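Local atomic coordinates of hydrogenase 3 maturation protease (Escherichia coli, PDB entry 2E85), a protein that cleaves a C-terminal peptide from the precursor of HycE, the large subunit of hydrogenase 3, as a step in that enzyme's maturation. Residues Pro58-Asn72 / Leu104-Pro118. The protein carries 1 engineered substitution. Sequence-based numbering, arbitrary orientation.
With CA (calcium ion), chain F; CA (calcium ion), chain G.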
# COMPACT_ATOMS: atom_id res chain seq x y z
N PRO B 58 -2.95 18.33 -2.71
CA PRO B 58 -4.08 18.64 -3.57
C PRO B 58 -5.38 18.75 -2.80
O PRO B 58 -5.50 18.23 -1.67
CB PRO B 58 -4.16 17.45 -4.51
CG PRO B 58 -3.46 16.35 -3.81
CD PRO B 58 -2.48 16.94 -2.88
N THR B 59 -6.32 19.43 -3.42
CA THR B 59 -7.70 19.51 -2.97
C THR B 59 -8.55 18.43 -3.65
O THR B 59 -9.61 18.04 -3.14
CB THR B 59 -8.30 20.91 -3.28
OG1 THR B 59 -8.07 21.24 -4.66
CG2 THR B 59 -7.62 21.97 -2.42
N ARG B 60 -8.10 17.97 -4.81
CA ARG B 60 -8.83 16.98 -5.57
C ARG B 60 -7.84 16.09 -6.31
O ARG B 60 -6.89 16.58 -6.90
CB ARG B 60 -9.77 17.65 -6.57
CG ARG B 60 -10.39 16.73 -7.63
CD ARG B 60 -11.54 17.41 -8.32
NE ARG B 60 -11.11 18.56 -9.13
CZ ARG B 60 -11.94 19.30 -9.86
NH1 ARG B 60 -13.24 19.02 -9.89
NH2 ARG B 60 -11.47 20.30 -10.58
N LEU B 61 -8.06 14.78 -6.23
CA LEU B 61 -7.22 13.80 -6.88
C LEU B 61 -8.08 12.91 -7.80
O LEU B 61 -9.05 12.29 -7.33
CB LEU B 61 -6.54 12.93 -5.85
CG LEU B 61 -5.74 11.74 -6.44
CD1 LEU B 61 -4.53 12.19 -7.20
CD2 LEU B 61 -5.38 10.77 -5.34
N LEU B 62 -7.71 12.84 -9.08
CA LEU B 62 -8.33 11.95 -10.06
C LEU B 62 -7.31 10.87 -10.41
O LEU B 62 -6.18 11.18 -10.76
CB LEU B 62 -8.68 12.73 -11.34
CG LEU B 62 -9.27 11.95 -12.52
CD1 LEU B 62 -10.53 11.10 -12.19
CD2 LEU B 62 -9.57 12.87 -13.68
N ILE B 63 -7.75 9.62 -10.37
CA ILE B 63 -6.89 8.49 -10.72
C ILE B 63 -7.51 7.84 -11.93
O ILE B 63 -8.71 7.54 -11.91
CB ILE B 63 -6.83 7.47 -9.57
CG1 ILE B 63 -6.29 8.14 -8.31
CG2 ILE B 63 -5.97 6.26 -9.94
CD1 ILE B 63 -6.53 7.37 -7.02
N VAL B 64 -6.71 7.63 -12.97
CA VAL B 64 -7.20 7.01 -14.20
C VAL B 64 -6.37 5.76 -14.48
O VAL B 64 -5.14 5.81 -14.52
CB VAL B 64 -7.06 7.97 -15.41
CG1 VAL B 64 -7.29 7.22 -16.76
CG2 VAL B 64 -7.98 9.23 -15.24
N ASP B 65 -7.06 4.64 -14.69
CA ASP B 65 -6.39 3.35 -14.84
C ASP B 65 -7.23 2.45 -15.72
O ASP B 65 -8.45 2.40 -15.56
CB ASP B 65 -6.22 2.71 -13.45
CG ASP B 65 -5.31 1.46 -13.47
OD1 ASP B 65 -4.69 1.15 -14.49
OD2 ASP B 65 -5.18 0.81 -12.41
N ALA B 66 -6.60 1.72 -16.64
CA ALA B 66 -7.27 0.67 -17.35
C ALA B 66 -7.57 -0.44 -16.31
O ALA B 66 -6.66 -0.87 -15.58
CB ALA B 66 -6.35 0.12 -18.44
N THR B 67 -8.81 -0.91 -16.26
CA THR B 67 -9.28 -1.78 -15.19
C THR B 67 -10.33 -2.73 -15.78
O THR B 67 -11.26 -2.26 -16.39
CB THR B 67 -10.00 -0.92 -14.11
OG1 THR B 67 -9.09 0.03 -13.53
CG2 THR B 67 -10.62 -1.76 -13.03
N ASP B 68 -10.20 -4.04 -15.57
CA ASP B 68 -11.24 -4.95 -16.06
C ASP B 68 -12.46 -4.81 -15.14
O ASP B 68 -12.36 -5.02 -13.92
CB ASP B 68 -10.76 -6.41 -16.16
CG ASP B 68 -11.85 -7.37 -16.69
OD1 ASP B 68 -12.74 -6.95 -17.46
OD2 ASP B 68 -11.80 -8.57 -16.33
N MET B 69 -13.59 -4.45 -15.73
CA MET B 69 -14.84 -4.20 -15.01
C MET B 69 -15.95 -5.07 -15.57
O MET B 69 -17.12 -4.94 -15.16
CB MET B 69 -15.24 -2.70 -15.10
CG MET B 69 -14.25 -1.67 -14.42
SD MET B 69 -14.60 0.08 -14.78
CE MET B 69 -14.18 0.14 -16.56
N GLY B 70 -15.59 -5.93 -16.52
CA GLY B 70 -16.55 -6.82 -17.20
C GLY B 70 -17.45 -6.13 -18.21
O GLY B 70 -18.52 -6.65 -18.55
N LEU B 71 -17.02 -4.98 -18.72
CA LEU B 71 -17.78 -4.17 -19.67
C LEU B 71 -17.27 -4.29 -21.11
O LEU B 71 -16.27 -4.98 -21.35
CB LEU B 71 -17.75 -2.68 -19.22
CG LEU B 71 -18.43 -2.35 -17.89
CD1 LEU B 71 -18.40 -0.85 -17.55
CD2 LEU B 71 -19.85 -2.85 -17.90
N ASN B 72 -17.94 -3.64 -22.07
CA ASN B 72 -17.34 -3.56 -23.41
C ASN B 72 -16.06 -2.75 -23.41
O ASN B 72 -15.95 -1.81 -22.65
CB ASN B 72 -18.30 -2.96 -24.41
CG ASN B 72 -19.52 -3.82 -24.61
OD1 ASN B 72 -19.54 -4.99 -24.20
ND2 ASN B 72 -20.53 -3.27 -25.26
N LEU B 104 -5.87 8.07 0.99
CA LEU B 104 -5.77 9.31 0.23
C LEU B 104 -6.98 10.20 0.51
O LEU B 104 -6.84 11.41 0.67
CB LEU B 104 -5.69 9.02 -1.26
CG LEU B 104 -4.34 8.44 -1.70
CD1 LEU B 104 -4.48 7.80 -3.09
CD2 LEU B 104 -3.21 9.48 -1.67
N LYS B 105 -8.16 9.58 0.60
CA LYS B 105 -9.40 10.35 0.84
C LYS B 105 -9.39 11.08 2.17
O LYS B 105 -10.04 12.13 2.32
CB LYS B 105 -10.63 9.44 0.78
CG LYS B 105 -11.17 9.23 -0.64
CD LYS B 105 -12.47 8.46 -0.65
CE LYS B 105 -12.22 7.01 -0.30
NZ LYS B 105 -13.33 6.34 0.41
N GLU B 106 -8.67 10.53 3.13
CA GLU B 106 -8.54 11.20 4.42
C GLU B 106 -7.66 12.44 4.35
O GLU B 106 -7.85 13.39 5.11
CB GLU B 106 -8.04 10.21 5.47
CG GLU B 106 -9.09 9.14 5.78
CD GLU B 106 -8.62 8.04 6.72
OE1 GLU B 106 -7.49 8.12 7.26
OE2 GLU B 106 -9.40 7.08 6.92
N ASP B 107 -6.72 12.44 3.41
CA ASP B 107 -5.74 13.52 3.29
C ASP B 107 -6.10 14.55 2.22
O ASP B 107 -5.57 15.67 2.23
CB ASP B 107 -4.36 12.96 3.01
CG ASP B 107 -3.79 12.19 4.19
OD1 ASP B 107 -4.39 12.24 5.29
OD2 ASP B 107 -2.76 11.54 4.01
N ILE B 108 -7.00 14.19 1.31
CA ILE B 108 -7.28 15.03 0.15
C ILE B 108 -8.72 15.49 0.10
O ILE B 108 -8.97 16.68 -0.11
CB ILE B 108 -6.84 14.35 -1.17
CG1 ILE B 108 -5.32 14.16 -1.15
CG2 ILE B 108 -7.25 15.19 -2.38
CD1 ILE B 108 -4.78 13.07 -0.25
N GLY B 109 -9.68 14.59 0.28
CA GLY B 109 -11.04 15.06 0.49
C GLY B 109 -11.92 15.15 -0.75
O GLY B 109 -13.14 15.22 -0.63
N GLU B 110 -11.33 15.18 -1.94
CA GLU B 110 -12.04 14.60 -3.08
C GLU B 110 -11.07 13.71 -3.87
O GLU B 110 -10.09 14.21 -4.43
CB GLU B 110 -12.65 15.64 -3.98
CG GLU B 110 -13.50 15.04 -5.08
CD GLU B 110 -14.40 16.06 -5.75
OE1 GLU B 110 -14.07 17.26 -5.67
OE2 GLU B 110 -15.43 15.66 -6.34
N VAL B 111 -11.38 12.41 -3.88
CA VAL B 111 -10.63 11.40 -4.63
C VAL B 111 -11.60 10.67 -5.56
O VAL B 111 -12.65 10.18 -5.13
CB VAL B 111 -9.91 10.42 -3.67
CG1 VAL B 111 -9.13 9.35 -4.45
CG2 VAL B 111 -9.01 11.18 -2.74
N ILE B 112 -11.26 10.63 -6.85
CA ILE B 112 -12.14 10.05 -7.86
C ILE B 112 -11.32 8.96 -8.53
O ILE B 112 -10.23 9.25 -9.00
CB ILE B 112 -12.53 11.13 -8.92
CG1 ILE B 112 -13.18 12.34 -8.23
CG2 ILE B 112 -13.52 10.63 -9.99
CD1 ILE B 112 -13.18 13.63 -9.05
N PHE B 113 -11.85 7.74 -8.60
CA PHE B 113 -11.15 6.66 -9.30
C PHE B 113 -11.92 6.37 -10.56
O PHE B 113 -13.08 5.92 -10.49
CB PHE B 113 -11.11 5.37 -8.48
CG PHE B 113 -10.32 4.30 -9.14
CD1 PHE B 113 -8.95 4.22 -8.92
CD2 PHE B 113 -10.92 3.45 -10.09
CE1 PHE B 113 -8.19 3.28 -9.59
CE2 PHE B 113 -10.15 2.48 -10.76
CZ PHE B 113 -8.79 2.41 -10.50
N LEU B 114 -11.27 6.58 -11.71
CA LEU B 114 -11.85 6.34 -13.02
C LEU B 114 -11.21 5.15 -13.76
O LEU B 114 -9.99 5.11 -13.99
CB LEU B 114 -11.71 7.59 -13.87
CG LEU B 114 -12.35 7.60 -15.25
CD1 LEU B 114 -12.65 9.01 -15.69
CD2 LEU B 114 -11.50 6.90 -16.33
N GLY B 115 -12.04 4.17 -14.11
CA GLY B 115 -11.59 2.97 -14.80
C GLY B 115 -11.98 3.07 -16.26
O GLY B 115 -13.05 3.60 -16.62
N ILE B 116 -11.12 2.53 -17.10
CA ILE B 116 -11.39 2.39 -18.52
C ILE B 116 -11.24 0.91 -18.81
O ILE B 116 -10.18 0.32 -18.48
CB ILE B 116 -10.33 3.10 -19.39
CG1 ILE B 116 -10.37 4.60 -19.15
CG2 ILE B 116 -10.50 2.75 -20.88
CD1 ILE B 116 -9.15 5.36 -19.67
N GLN B 117 -12.25 0.33 -19.46
CA GLN B 117 -12.22 -1.10 -19.79
C GLN B 117 -11.23 -1.43 -20.90
O GLN B 117 -11.40 -0.98 -22.03
CB GLN B 117 -13.60 -1.57 -20.22
CG GLN B 117 -13.61 -3.05 -20.63
CD GLN B 117 -13.52 -3.94 -19.47
OE1 GLN B 117 -14.28 -3.79 -18.51
NE2 GLN B 117 -12.63 -4.92 -19.53
N PRO B 118 -10.20 -2.25 -20.59
CA PRO B 118 -9.35 -2.72 -21.67
C PRO B 118 -9.96 -3.88 -22.42
O PRO B 118 -10.90 -4.56 -21.94
CB PRO B 118 -8.09 -3.20 -20.95
CG PRO B 118 -8.59 -3.71 -19.66
CD PRO B 118 -9.71 -2.70 -19.28
CA CA F . -4.09 -0.98 -15.14
CA CA G . -5.19 8.32 7.54
O HOH W 1 -3.95 17.47 0.54
O HOH W 2 -4.71 -1.75 -12.95
O HOH W 3 -2.55 -0.92 -13.25
O HOH W 4 -4.82 9.64 5.56
O HOH W 5 -4.30 -3.22 -15.11
O HOH W 6 -6.03 10.39 8.57
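The Phe113 ring has Thr67 OG1 at its edge, in plane and 3.8 Å from CE2, while Ile63 CG2 and Asp65 CB approach obliquely; Leu97 and Ile101 of helix 97-108 also touch the ring. Its chi1 of -176°, which sets CG trans to the backbone N, brings the ring close to Ile63 and Asp65 of the neighbouring strand. The carboxamide of Gln117 receives Met69 N and Leu71 N on OE1 from opposite faces, and gives NE2 to Asp68 OD1 (2.9 Å) and Pro118 O, both acceptors lying close to the amide plane. These groups belong to the neighbouring parallel strands 60-66 and 111-116 of the mixed sheet in a peptidase A31 alpha/beta fold, and to the loops that follow them. Seven backbone bonds, from Leu61 N–Glu110 O to Thr67 N–Ile116 O, join the strands. Leu61, Ile63, Val111 and Phe113 face helix 97-108, where Leu61 CD2 meets Leu104 CD1 at 3.8 Å; on the other face Leu62 CD1 lies 3.7 Å from Ile112 CG2. Arg60 runs beside Glu110, but its NE makes a salt bridge to Asp6. Asp68 OD1 also accepts Gly70 N, an Asx turn, from the carboxylate face opposite NE2. Replacing Gln117 by an alanine would probably strip Met69 N and Leu71 N of their shared acceptor and Asp68 OD1 of a donor, leaving the 67-72 loop less firmly tied to residues 117-118. At the C-terminal end of strand 60-66, Asp65 and Ala66 O bind a calcium ion together with Asp19 and three waters; Asp65 and Asp19 probably bind nickel, as in related proteases. Asp65 O takes Ile116 N and, from the other face, Thr67 OG1, while Asp65 OD1 binds calcium at 2.3 Å.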